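Local coordinates for protein soluble lytic murein transglycosylase (Pseudomonas aeruginosa, PDB 5OHU) that probably cleaves the glycan strands of peptidoglycan as a lytic transglycosylase, with both exolytic and endolytic turnover of the cell-wall polymer, at residues Pro93-Gly96 / Trp97-Leu100. Sequence-based numbering, arbitrary orientation.
Sequences PQIG and WLKL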
ATOM      1  N   PRO A  93     -10.789 -18.347  -7.534  1.00 33.26           N
ATOM      2  CA  PRO A  93      -9.693 -17.494  -7.037  1.00 27.52           C
ATOM      3  C   PRO A  93      -8.354 -18.198  -7.035  1.00 23.58           C
ATOM      4  O   PRO A  93      -7.323 -17.555  -7.270  1.00 23.53           O
ATOM      5  CB  PRO A  93     -10.134 -17.139  -5.606  1.00 26.29           C
ATOM      6  CG  PRO A  93     -11.632 -17.366  -5.594  1.00 28.06           C
ATOM      7  CD  PRO A  93     -11.857 -18.534  -6.535  1.00 27.02           C
ATOM      8  N   GLN A  94      -8.337 -19.505  -6.788  1.00 23.87           N
ATOM      9  CA  GLN A  94      -7.098 -20.255  -6.625  1.00 30.36           C
ATOM     10  C   GLN A  94      -6.614 -20.914  -7.916  1.00 31.56           C
ATOM     11  O   GLN A  94      -5.636 -21.668  -7.877  1.00 25.91           O
ATOM     12  CB  GLN A  94      -7.271 -21.317  -5.533  1.00 24.50           C
ATOM     13  CG  GLN A  94      -8.179 -22.468  -5.907  1.00 32.11           C
ATOM     14  CD  GLN A  94      -9.650 -22.190  -5.624  1.00 41.10           C
ATOM     15  OE1 GLN A  94     -10.096 -21.042  -5.638  1.00 39.81           O
ATOM     16  NE2 GLN A  94     -10.404 -23.246  -5.339  1.00 42.58           N
ATOM     17  N   ILE A  95      -7.260 -20.640  -9.056  1.00 25.67           N
ATOM     18  CA  ILE A  95      -6.925 -21.343 -10.288  1.00 19.08           C
ATOM     19  C   ILE A  95      -5.479 -21.103 -10.702  1.00 25.80           C
ATOM     20  O   ILE A  95      -4.895 -21.929 -11.409  1.00 26.14           O
ATOM     21  CB  ILE A  95      -7.901 -20.943 -11.421  1.00 24.67           C
ATOM     22  CG1 ILE A  95      -7.967 -22.049 -12.462  1.00 30.40           C
ATOM     23  CG2 ILE A  95      -7.458 -19.666 -12.113  1.00 23.25           C
ATOM     24  CD1 ILE A  95      -8.525 -23.337 -11.914  1.00 32.30           C
ATOM     25  N   GLY A  96      -4.870 -19.994 -10.275  1.00 26.24           N
ATOM     26  CA  GLY A  96      -3.473 -19.767 -10.602  1.00 22.61           C
ATOM     27  C   GLY A  96      -2.525 -20.781  -9.979  1.00 23.14           C
ATOM     28  O   GLY A  96      -1.498 -21.126 -10.576  1.00 17.28           O
ATOM     29  N   TRP A  97      -2.836 -21.262  -8.774  1.00 20.21           N
ATOM     30  CA  TRP A  97      -1.998 -22.297  -8.170  1.00 25.93           C
ATOM     31  C   TRP A  97      -2.059 -23.577  -8.986  1.00 22.94           C
ATOM     32  O   TRP A  97      -1.039 -24.247  -9.185  1.00 27.44           O
ATOM     33  CB  TRP A  97      -2.426 -22.557  -6.721  1.00 31.66           C
ATOM     34  CG  TRP A  97      -2.245 -21.348  -5.873  1.00 39.80           C
ATOM     35  CD1 TRP A  97      -3.232 -20.564  -5.347  1.00 43.10           C
ATOM     36  CD2 TRP A  97      -1.005 -20.741  -5.491  1.00 36.19           C
ATOM     37  NE1 TRP A  97      -2.685 -19.520  -4.644  1.00 41.70           N
ATOM     38  CE2 TRP A  97      -1.318 -19.602  -4.719  1.00 41.54           C
ATOM     39  CE3 TRP A  97       0.340 -21.057  -5.712  1.00 36.22           C
ATOM     40  CZ2 TRP A  97      -0.337 -18.774  -4.170  1.00 36.07           C
ATOM     41  CZ3 TRP A  97       1.318 -20.232  -5.161  1.00 34.32           C
ATOM     42  CH2 TRP A  97       0.971 -19.105  -4.401  1.00 36.26           C
ATOM     43  N   LEU A  98      -3.245 -23.919  -9.486  1.00 18.45           N
ATOM     44  CA  LEU A  98      -3.360 -25.074 -10.359  1.00 18.77           C
ATOM     45  C   LEU A  98      -2.541 -24.884 -11.629  1.00 25.23           C
ATOM     46  O   LEU A  98      -1.908 -25.831 -12.110  1.00 23.59           O
ATOM     47  CB  LEU A  98      -4.832 -25.341 -10.691  1.00 19.32           C
ATOM     48  CG  LEU A  98      -5.130 -26.414 -11.753  1.00 23.34           C
ATOM     49  CD1 LEU A  98      -4.462 -27.740 -11.420  1.00 26.88           C
ATOM     50  CD2 LEU A  98      -6.627 -26.604 -11.958  1.00 22.57           C
ATOM     51  N   LYS A  99      -2.527 -23.670 -12.192  1.00 20.03           N
ATOM     52  CA  LYS A  99      -1.763 -23.484 -13.425  1.00 17.95           C
ATOM     53  C   LYS A  99      -0.274 -23.555 -13.150  1.00 22.74           C
ATOM     54  O   LYS A  99       0.484 -24.128 -13.943  1.00 19.72           O
ATOM     55  CB  LYS A  99      -2.108 -22.154 -14.090  1.00 21.86           C
ATOM     56  CG  LYS A  99      -3.568 -22.033 -14.536  1.00 20.05           C
ATOM     57  CD  LYS A  99      -3.779 -20.769 -15.397  1.00 24.06           C
ATOM     58  CE  LYS A  99      -3.052 -20.880 -16.752  1.00 24.99           C
ATOM     59  NZ  LYS A  99      -3.419 -19.779 -17.728  1.00 29.25           N
ATOM     60  N   LEU A 100       0.162 -22.975 -12.029  1.00 17.26           N
ATOM     61  CA  LEU A 100       1.565 -23.062 -11.646  1.00 20.83           C
ATOM     62  C   LEU A 100       2.024 -24.512 -11.577  1.00 17.11           C
ATOM     63  O   LEU A 100       3.022 -24.898 -12.204  1.00 17.21           O
ATOM     64  CB  LEU A 100       1.777 -22.367 -10.301  1.00 23.21           C
ATOM     65  CG  LEU A 100       3.157 -22.529  -9.685  1.00 21.04           C
ATOM     66  CD1 LEU A 100       4.197 -21.868 -10.554  1.00 16.05           C
ATOM     67  CD2 LEU A 100       3.172 -21.948  -8.259  1.00 25.58           C
TER
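The indole of Trp-97 meets Gln-94 at its pyrrole side, where CD1 lies 4.1 Å from Gln-94 CB, and the Gln-94 carbonyl oxygen approaches the ring obliquely, 3.7 Å from CD1. With CG anti to its own carbonyl carbon (chi1 -63°), the indole leans back toward the start of the helix. Tyr-67 of helix 62-72 also touches the indole, and the ring of Phe-125 meets it with the two planes inclined at about 55°. Beyond CB the Gln-94 side chain turns off from the indole and takes no further part in this contact, and the residue also packs on Tyr-64 and Tyr-67.

Another part of the helix surface is apolar: Ile-95 CD1 touches Leu-98 CD2 at 3.8 Å, the two side chains running at a slant to each other, and both pack on Phe-85 of helix 79-88. Lys-99 lays its CG 3.4 Å from the Ile-95 carbonyl oxygen, while its ammonium group is hydrogen-bonded to the carbonyl oxygen of Tyr-118.

Backbone bonds tie the turn together. Trp-97 N reaches Gln-94 O at 3.0 Å in a bent hydrogen bond (N-H...O 135°), from well above the carbonyl plane. Regular i to i+4 bonds follow, from Lys-99 N to Ile-95 O (3.0 Å) and from Leu-100 N to Gly-96 O (2.9 Å). This is the N-terminal first turn of an alpha-helix, with Gln-94 at the N-cap position; it seats helix 95-108 against helices 62-72 and 79-88 within the alpha-helical superhelical ring characteristic of Slt70-like transglycosylases.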